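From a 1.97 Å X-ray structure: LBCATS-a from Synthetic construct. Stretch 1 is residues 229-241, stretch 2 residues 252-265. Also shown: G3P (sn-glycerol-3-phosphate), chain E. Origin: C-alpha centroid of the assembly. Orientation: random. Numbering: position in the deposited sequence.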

ATOM      1  N   GLY A 229     -22.816  49.980  18.836  1.00 38.14           N
ATOM      2  CA  GLY A 229     -23.824  48.944  18.694  1.00 26.77           C
ATOM      3  C   GLY A 229     -23.268  47.588  19.061  1.00 28.56           C
ATOM      4  O   GLY A 229     -22.051  47.392  19.150  1.00 31.89           O
ATOM      5  N   VAL A 230     -24.185  46.652  19.295  1.00 30.45           N
ATOM      6  CA  VAL A 230     -23.857  45.316  19.772  1.00 28.99           C
ATOM      7  C   VAL A 230     -24.551  44.325  18.862  1.00 28.16           C
ATOM      8  O   VAL A 230     -25.773  44.399  18.690  1.00 30.91           O
ATOM      9  CB  VAL A 230     -24.326  45.105  21.223  1.00 30.97           C
ATOM     10  CG1 VAL A 230     -23.940  43.715  21.700  1.00 33.51           C
ATOM     11  CG2 VAL A 230     -23.765  46.184  22.132  1.00 33.00           C
ATOM     12  N   ILE A 231     -23.794  43.381  18.309  1.00 33.10           N
ATOM     13  CA  ILE A 231     -24.351  42.353  17.438  1.00 34.56           C
ATOM     14  C   ILE A 231     -24.390  41.038  18.198  1.00 32.72           C
ATOM     15  O   ILE A 231     -23.383  40.623  18.781  1.00 38.44           O
ATOM     16  CB  ILE A 231     -23.534  42.196  16.150  1.00 31.35           C
ATOM     17  CG1 ILE A 231     -23.412  43.542  15.425  1.00 34.54           C
ATOM     18  CG2 ILE A 231     -24.164  41.118  15.283  1.00 32.66           C
ATOM     19  CD1 ILE A 231     -22.287  43.610  14.429  1.00 34.76           C
ATOM     20  N   VAL A 232     -25.540  40.373  18.156  1.00 30.07           N
ATOM     21  CA  VAL A 232     -25.752  39.082  18.799  1.00 34.16           C
ATOM     22  C   VAL A 232     -26.402  38.137  17.800  1.00 28.28           C
ATOM     23  O   VAL A 232     -27.511  38.405  17.328  1.00 31.89           O
ATOM     24  CB  VAL A 232     -26.657  39.193  20.029  1.00 34.24           C
ATOM     25  CG1 VAL A 232     -26.879  37.799  20.607  1.00 35.14           C
ATOM     26  CG2 VAL A 232     -26.087  40.170  21.051  1.00 27.83           C
ATOM     27  N   GLY A 233     -25.763  36.997  17.552  1.00 35.43           N
ATOM     28  CA  GLY A 233     -26.317  36.035  16.630  1.00 37.24           C
ATOM     29  C   GLY A 233     -26.450  34.664  17.249  1.00 44.09           C
ATOM     30  O   GLY A 233     -27.570  34.207  17.531  1.00 29.20           O
ATOM     31  N   SER A 234     -25.308  34.005  17.481  1.00 31.94           N
ATOM     32  CA  SER A 234     -25.352  32.620  17.940  1.00 39.36           C
ATOM     33  C   SER A 234     -26.292  32.444  19.127  1.00 37.20           C
ATOM     34  O   SER A 234     -27.073  31.486  19.173  1.00 39.22           O
ATOM     35  CB  SER A 234     -23.945  32.141  18.289  1.00 39.96           C
ATOM     36  OG  SER A 234     -23.260  31.779  17.100  1.00 45.14           O
ATOM     37  N   ALA A 235     -26.251  33.368  20.086  1.00 36.74           N
ATOM     38  CA  ALA A 235     -27.070  33.177  21.278  1.00 41.92           C
ATOM     39  C   ALA A 235     -28.559  33.191  20.946  1.00 40.88           C
ATOM     40  O   ALA A 235     -29.343  32.505  21.609  1.00 36.90           O
ATOM     41  CB  ALA A 235     -26.742  34.237  22.322  1.00 30.59           C
ATOM     42  N   ILE A 236     -28.970  33.970  19.941  1.00 36.11           N
ATOM     43  CA  ILE A 236     -30.380  34.007  19.563  1.00 31.96           C
ATOM     44  C   ILE A 236     -30.740  32.773  18.757  1.00 30.18           C
ATOM     45  O   ILE A 236     -31.821  32.189  18.923  1.00 30.96           O
ATOM     46  CB  ILE A 236     -30.684  35.283  18.764  1.00 30.51           C
ATOM     47  CG1 ILE A 236     -30.463  36.522  19.616  1.00 30.33           C
ATOM     48  CG2 ILE A 236     -32.124  35.210  18.193  1.00 35.96           C
ATOM     49  CD1 ILE A 236     -30.560  37.829  18.833  1.00 32.57           C
ATOM     50  N   VAL A 237     -29.836  32.370  17.860  1.00 30.08           N
ATOM     51  CA  VAL A 237     -30.045  31.171  17.073  1.00 31.71           C
ATOM     52  C   VAL A 237     -30.158  29.941  17.958  1.00 33.28           C
ATOM     53  O   VAL A 237     -30.888  28.997  17.626  1.00 34.67           O
ATOM     54  CB  VAL A 237     -28.903  31.022  16.049  1.00 32.63           C
ATOM     55  CG1 VAL A 237     -28.967  29.650  15.421  1.00 37.39           C
ATOM     56  CG2 VAL A 237     -29.010  32.104  14.995  1.00 32.13           C
ATOM     57  N   LYS A 238     -29.430  29.910  19.079  1.00 41.74           N
ATOM     58  CA  LYS A 238     -29.586  28.798  20.018  1.00 44.30           C
ATOM     59  C   LYS A 238     -31.033  28.678  20.475  1.00 43.13           C
ATOM     60  O   LYS A 238     -31.603  27.577  20.540  1.00 42.10           O
ATOM     61  CB  LYS A 238     -28.683  28.989  21.237  1.00 51.83           C
ATOM     62  CG  LYS A 238     -27.234  29.293  20.939  1.00 65.90           C
ATOM     63  CD  LYS A 238     -26.331  28.730  22.038  1.00 73.37           C
ATOM     64  CE  LYS A 238     -25.074  29.564  22.225  1.00 74.87           C
ATOM     65  NZ  LYS A 238     -25.361  30.846  22.936  1.00 74.05           N
ATOM     66  N   ARG A 239     -31.652  29.808  20.801  1.00 38.21           N
ATOM     67  CA  ARG A 239     -33.013  29.729  21.305  1.00 41.13           C
ATOM     68  C   ARG A 239     -33.971  29.262  20.224  1.00 44.76           C
ATOM     69  O   ARG A 239     -34.949  28.567  20.520  1.00 48.60           O
ATOM     70  CB  ARG A 239     -33.432  31.075  21.883  1.00 43.34           C
ATOM     71  CG  ARG A 239     -33.056  31.185  23.338  1.00 39.63           C
ATOM     72  CD  ARG A 239     -32.168  32.368  23.619  1.00 38.00           C
ATOM     73  NE  ARG A 239     -31.800  32.376  25.030  1.00 41.01           N
ATOM     74  CZ  ARG A 239     -30.552  32.331  25.474  1.00 50.24           C
ATOM     75  NH1 ARG A 239     -29.539  32.305  24.613  1.00 44.80           N
ATOM     76  NH2 ARG A 239     -30.320  32.336  26.780  1.00 57.70           N
ATOM     77  N   ILE A 240     -33.690  29.602  18.966  1.00 39.70           N
ATOM     78  CA  ILE A 240     -34.486  29.069  17.874  1.00 34.97           C
ATOM     79  C   ILE A 240     -34.285  27.571  17.750  1.00 37.26           C
ATOM     80  O   ILE A 240     -35.248  26.809  17.591  1.00 46.52           O
ATOM     81  CB  ILE A 240     -34.148  29.801  16.567  1.00 34.90           C
ATOM     82  CG1 ILE A 240     -34.570  31.269  16.693  1.00 35.20           C
ATOM     83  CG2 ILE A 240     -34.827  29.103  15.391  1.00 35.83           C
ATOM     84  CD1 ILE A 240     -33.909  32.191  15.703  1.00 40.14           C
ATOM     85  N   GLU A 241     -33.040  27.118  17.848  1.00 37.78           N
ATOM     86  CA  GLU A 241     -32.746  25.707  17.643  1.00 40.35           C
ATOM     87  C   GLU A 241     -33.323  24.848  18.762  1.00 45.63           C
ATOM     88  O   GLU A 241     -33.829  23.745  18.510  1.00 47.33           O
ATOM     89  CB  GLU A 241     -31.235  25.512  17.537  1.00 45.60           C
ATOM     90  CG  GLU A 241     -30.761  24.123  17.913  1.00 47.91           C
ATOM     91  CD  GLU A 241     -29.265  23.952  17.719  1.00 47.98           C
ATOM     92  OE1 GLU A 241     -28.861  22.900  17.172  1.00 49.40           O
ATOM     93  OE2 GLU A 241     -28.502  24.864  18.112  1.00 48.82           O
TER
HETATM   94  O1  G3P E 301     -23.256  39.005  12.871  1.00 39.15           O
HETATM   95  C1  G3P E 301     -22.758  37.701  12.904  1.00 43.18           C
HETATM   96  C2  G3P E 301     -23.206  36.984  14.172  1.00 44.48           C
HETATM   97  O2  G3P E 301     -23.016  35.615  13.956  1.00 44.20           O
HETATM   98  C3  G3P E 301     -22.436  37.479  15.416  1.00 35.39           C
HETATM   99  O1P G3P E 301     -21.560  36.503  15.929  1.00 38.97           O
HETATM  100  O4P G3P E 301     -22.949  34.419  16.456  1.00 45.39           O
HETATM  101  O2P G3P E 301     -20.919  34.852  17.870  1.00 36.67           O
HETATM  102  O3P G3P E 301     -22.878  36.282  18.131  1.00 44.00           O
HETATM  103  P   G3P E 301     -22.086  35.486  17.122  1.00 42.49           P
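Stretch 2 252-265: EVREFVRELREAVK

Stretch 2 packs on stretch 1 as a nearly antiparallel helix, through an apolar contact that no hydrogen bond crosses and to which a partly exposed arginine adds a stack on a buried phenylalanine. Residues 252-263 are helical, continuing a helix that begins earlier in the chain; Val264 is the first residue to leave helical phi/psi. In stretch 1, strand 229-232 leads through Gly233, the N-cap, into helix 234-241. The two helix axes approach to 9.3 Å at a crossing angle of 156°, so the start of stretch 2 lies by the end of stretch 1: the CA atoms of Val253 and Arg239 are 6.1 Å apart, those of Val264 and Val230 7.2 Å.

Ile236 is the knob of the interface, seated among Val253, Phe256, Val257 and Leu260. Its CG2 lies 4.0 Å from Val253 CG1, its CD1 3.8 Å from Val257 CG2, and its CG1 4.0 Å from Phe256 CD1, at the edge of the ring. One turn on, Ile240 CG1 reaches Val253 CG2 at 3.6 Å; although its CA-to-CB bond points sideways, the end of the side chain comes nearer.

The CA-to-CB bond of Phe256 (chi1 t) points toward stretch 1, and Ala235 CB meets Phe256 CE1 at 3.8 Å. Over one face of the ring lies the guanidinium of Arg239, flat, with planes at 7° and Arg239 NE 3.5 Å from Phe256 CG; this is also a cation-pi contact. A hydrogen bond from Arg239 NH1 to Ala235 O (3.0 Å), within stretch 1, helps hold the group there.

Towards its C-terminal end the helix leaves helix 234-241 and packs against strand 229-232: Leu260 CD1 is 4.1 Å from Val232 CG1, and beyond the helix Val264 CG2 is 4.0 Å from Val230 CG2. In all, 500 Å² is buried, both sides summed.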

ATOM      1  N   GLU A 252     -39.473  32.697  23.280  1.00 45.96           N
ATOM      2  CA  GLU A 252     -38.137  32.577  23.857  1.00 46.22           C
ATOM      3  C   GLU A 252     -37.201  33.613  23.257  1.00 44.03           C
ATOM      4  O   GLU A 252     -36.459  34.293  23.975  1.00 48.31           O
ATOM      5  CB  GLU A 252     -37.588  31.166  23.640  1.00 48.68           C
ATOM      6  N   VAL A 253     -37.240  33.764  21.936  1.00 42.14           N
ATOM      7  CA  VAL A 253     -36.418  34.781  21.288  1.00 39.34           C
ATOM      8  C   VAL A 253     -36.838  36.170  21.756  1.00 41.02           C
ATOM      9  O   VAL A 253     -36.000  36.999  22.132  1.00 40.37           O
ATOM     10  CB  VAL A 253     -36.497  34.639  19.755  1.00 32.06           C
ATOM     11  CG1 VAL A 253     -36.000  35.890  19.084  1.00 28.59           C
ATOM     12  CG2 VAL A 253     -35.688  33.440  19.295  1.00 38.92           C
ATOM     13  N   ARG A 254     -38.147  36.443  21.761  1.00 43.79           N
ATOM     14  CA  ARG A 254     -38.606  37.751  22.224  1.00 44.07           C
ATOM     15  C   ARG A 254     -38.167  38.016  23.659  1.00 43.62           C
ATOM     16  O   ARG A 254     -37.735  39.126  23.986  1.00 48.61           O
ATOM     17  CB  ARG A 254     -40.127  37.869  22.106  1.00 45.71           C
ATOM     18  CG  ARG A 254     -40.617  39.294  22.316  1.00 53.90           C
ATOM     19  CD  ARG A 254     -42.143  39.438  22.300  1.00 62.76           C
ATOM     20  NE  ARG A 254     -42.847  38.170  22.437  1.00 66.12           N
ATOM     21  CZ  ARG A 254     -43.552  37.602  21.464  1.00 66.79           C
ATOM     22  NH1 ARG A 254     -43.654  38.200  20.283  1.00 58.19           N
ATOM     23  NH2 ARG A 254     -44.170  36.443  21.678  1.00 73.41           N
ATOM     24  N   GLU A 255     -38.276  37.013  24.532  1.00 41.39           N
ATOM     25  CA  GLU A 255     -37.895  37.214  25.923  1.00 47.69           C
ATOM     26  C   GLU A 255     -36.402  37.465  26.042  1.00 45.36           C
ATOM     27  O   GLU A 255     -35.977  38.379  26.759  1.00 43.12           O
ATOM     28  CB  GLU A 255     -38.317  36.014  26.773  1.00 46.76           C
ATOM     29  N   PHE A 256     -35.591  36.682  25.323  1.00 43.29           N
ATOM     30  CA  PHE A 256     -34.143  36.861  25.390  1.00 38.94           C
ATOM     31  C   PHE A 256     -33.743  38.228  24.862  1.00 39.55           C
ATOM     32  O   PHE A 256     -32.923  38.928  25.472  1.00 41.63           O
ATOM     33  CB  PHE A 256     -33.433  35.753  24.607  1.00 39.47           C
ATOM     34  CG  PHE A 256     -31.926  35.842  24.661  1.00 40.96           C
ATOM     35  CD1 PHE A 256     -31.183  35.959  23.499  1.00 34.28           C
ATOM     36  CD2 PHE A 256     -31.257  35.809  25.875  1.00 42.57           C
ATOM     37  CE1 PHE A 256     -29.802  36.053  23.541  1.00 37.54           C
ATOM     38  CE2 PHE A 256     -29.871  35.894  25.924  1.00 42.90           C
ATOM     39  CZ  PHE A 256     -29.145  36.018  24.753  1.00 38.61           C
ATOM     40  N   VAL A 257     -34.319  38.630  23.726  1.00 36.51           N
ATOM     41  CA  VAL A 257     -33.919  39.885  23.112  1.00 36.91           C
ATOM     42  C   VAL A 257     -34.425  41.077  23.907  1.00 34.79           C
ATOM     43  O   VAL A 257     -33.846  42.162  23.834  1.00 33.66           O
ATOM     44  CB  VAL A 257     -34.387  39.909  21.651  1.00 36.12           C
ATOM     45  CG1 VAL A 257     -34.231  41.302  21.042  1.00 34.75           C
ATOM     46  CG2 VAL A 257     -33.583  38.884  20.849  1.00 32.50           C
ATOM     47  N   ARG A 258     -35.484  40.909  24.690  1.00 39.06           N
ATOM     48  CA  ARG A 258     -35.883  41.995  25.573  1.00 35.44           C
ATOM     49  C   ARG A 258     -34.863  42.181  26.694  1.00 38.44           C
ATOM     50  O   ARG A 258     -34.565  43.316  27.091  1.00 37.55           O
ATOM     51  CB  ARG A 258     -37.284  41.729  26.126  1.00 38.10           C
ATOM     52  N   GLU A 259     -34.309  41.079  27.212  1.00 36.23           N
ATOM     53  CA  GLU A 259     -33.204  41.182  28.161  1.00 44.84           C
ATOM     54  C   GLU A 259     -32.024  41.900  27.527  1.00 44.36           C
ATOM     55  O   GLU A 259     -31.407  42.777  28.141  1.00 43.44           O
ATOM     56  CB  GLU A 259     -32.765  39.798  28.632  1.00 55.56           C
ATOM     57  CG  GLU A 259     -33.831  38.947  29.275  1.00 71.79           C
ATOM     58  CD  GLU A 259     -33.331  37.535  29.540  1.00 85.55           C
ATOM     59  OE1 GLU A 259     -34.106  36.573  29.336  1.00 89.97           O
ATOM     60  OE2 GLU A 259     -32.151  37.389  29.937  1.00 87.68           O
ATOM     61  N   LEU A 260     -31.689  41.525  26.291  1.00 41.14           N
ATOM     62  CA  LEU A 260     -30.580  42.172  25.605  1.00 36.31           C
ATOM     63  C   LEU A 260     -30.857  43.651  25.416  1.00 35.74           C
ATOM     64  O   LEU A 260     -29.945  44.481  25.520  1.00 43.35           O
ATOM     65  CB  LEU A 260     -30.331  41.505  24.249  1.00 33.34           C
ATOM     66  CG  LEU A 260     -30.027  40.009  24.174  1.00 37.91           C
ATOM     67  CD1 LEU A 260     -29.950  39.551  22.713  1.00 32.90           C
ATOM     68  CD2 LEU A 260     -28.752  39.670  24.935  1.00 41.80           C
ATOM     69  N   ARG A 261     -32.110  44.004  25.127  1.00 37.15           N
ATOM     70  CA  ARG A 261     -32.447  45.407  24.890  1.00 39.58           C
ATOM     71  C   ARG A 261     -32.298  46.233  26.163  1.00 38.44           C
ATOM     72  O   ARG A 261     -31.775  47.356  26.134  1.00 37.49           O
ATOM     73  CB  ARG A 261     -33.876  45.503  24.332  1.00 44.71           C
ATOM     74  CG  ARG A 261     -34.438  46.921  24.149  1.00 47.69           C
ATOM     75  CD  ARG A 261     -33.846  47.637  22.930  1.00 47.95           C
ATOM     76  NE  ARG A 261     -32.499  48.154  23.176  1.00 40.89           N
ATOM     77  CZ  ARG A 261     -31.761  48.791  22.271  1.00 39.94           C
ATOM     78  NH1 ARG A 261     -32.231  48.991  21.044  1.00 37.32           N
ATOM     79  NH2 ARG A 261     -30.542  49.214  22.583  1.00 36.76           N
ATOM     80  N   GLU A 262     -32.765  45.702  27.297  1.00 40.97           N
ATOM     81  CA  GLU A 262     -32.560  46.404  28.560  1.00 38.90           C
ATOM     82  C   GLU A 262     -31.079  46.525  28.884  1.00 45.80           C
ATOM     83  O   GLU A 262     -30.666  47.474  29.562  1.00 45.83           O
ATOM     84  CB  GLU A 262     -33.296  45.690  29.699  1.00 42.26           C
ATOM     85  N   ALA A 263     -30.263  45.590  28.390  1.00 40.13           N
ATOM     86  CA  ALA A 263     -28.830  45.615  28.658  1.00 47.27           C
ATOM     87  C   ALA A 263     -28.062  46.541  27.721  1.00 43.64           C
ATOM     88  O   ALA A 263     -27.097  47.180  28.146  1.00 39.25           O
ATOM     89  CB  ALA A 263     -28.256  44.198  28.571  1.00 47.96           C
ATOM     90  N   VAL A 264     -28.460  46.638  26.454  1.00 35.91           N
ATOM     91  CA  VAL A 264     -27.695  47.433  25.498  1.00 34.22           C
ATOM     92  C   VAL A 264     -28.089  48.901  25.611  1.00 38.34           C
ATOM     93  O   VAL A 264     -29.049  49.363  24.982  1.00 39.06           O
ATOM     94  CB  VAL A 264     -27.869  46.911  24.063  1.00 37.46           C
ATOM     95  CG1 VAL A 264     -27.260  47.889  23.064  1.00 28.68           C
ATOM     96  CG2 VAL A 264     -27.234  45.531  23.936  1.00 35.45           C
ATOM     97  N   LYS A 265     -27.343  49.635  26.427  1.00 39.09           N
ATOM     98  CA  LYS A 265     -27.632  51.018  26.769  1.00 43.54           C
ATOM     99  C   LYS A 265     -26.478  51.510  27.629  1.00 46.03           C
ATOM    100  O   LYS A 265     -25.735  50.708  28.208  1.00 44.80           O
ATOM    101  CB  LYS A 265     -28.969  51.146  27.513  1.00 49.53           C
ATOM    102  CG  LYS A 265     -28.934  50.618  28.948  1.00 50.57           C
ATOM    103  CD  LYS A 265     -30.191  50.995  29.741  1.00 54.52           C
ATOM    104  CE  LYS A 265     -30.046  50.613  31.214  1.00 55.82           C
ATOM    105  NZ  LYS A 265     -29.570  49.199  31.360  1.00 58.23           N
TER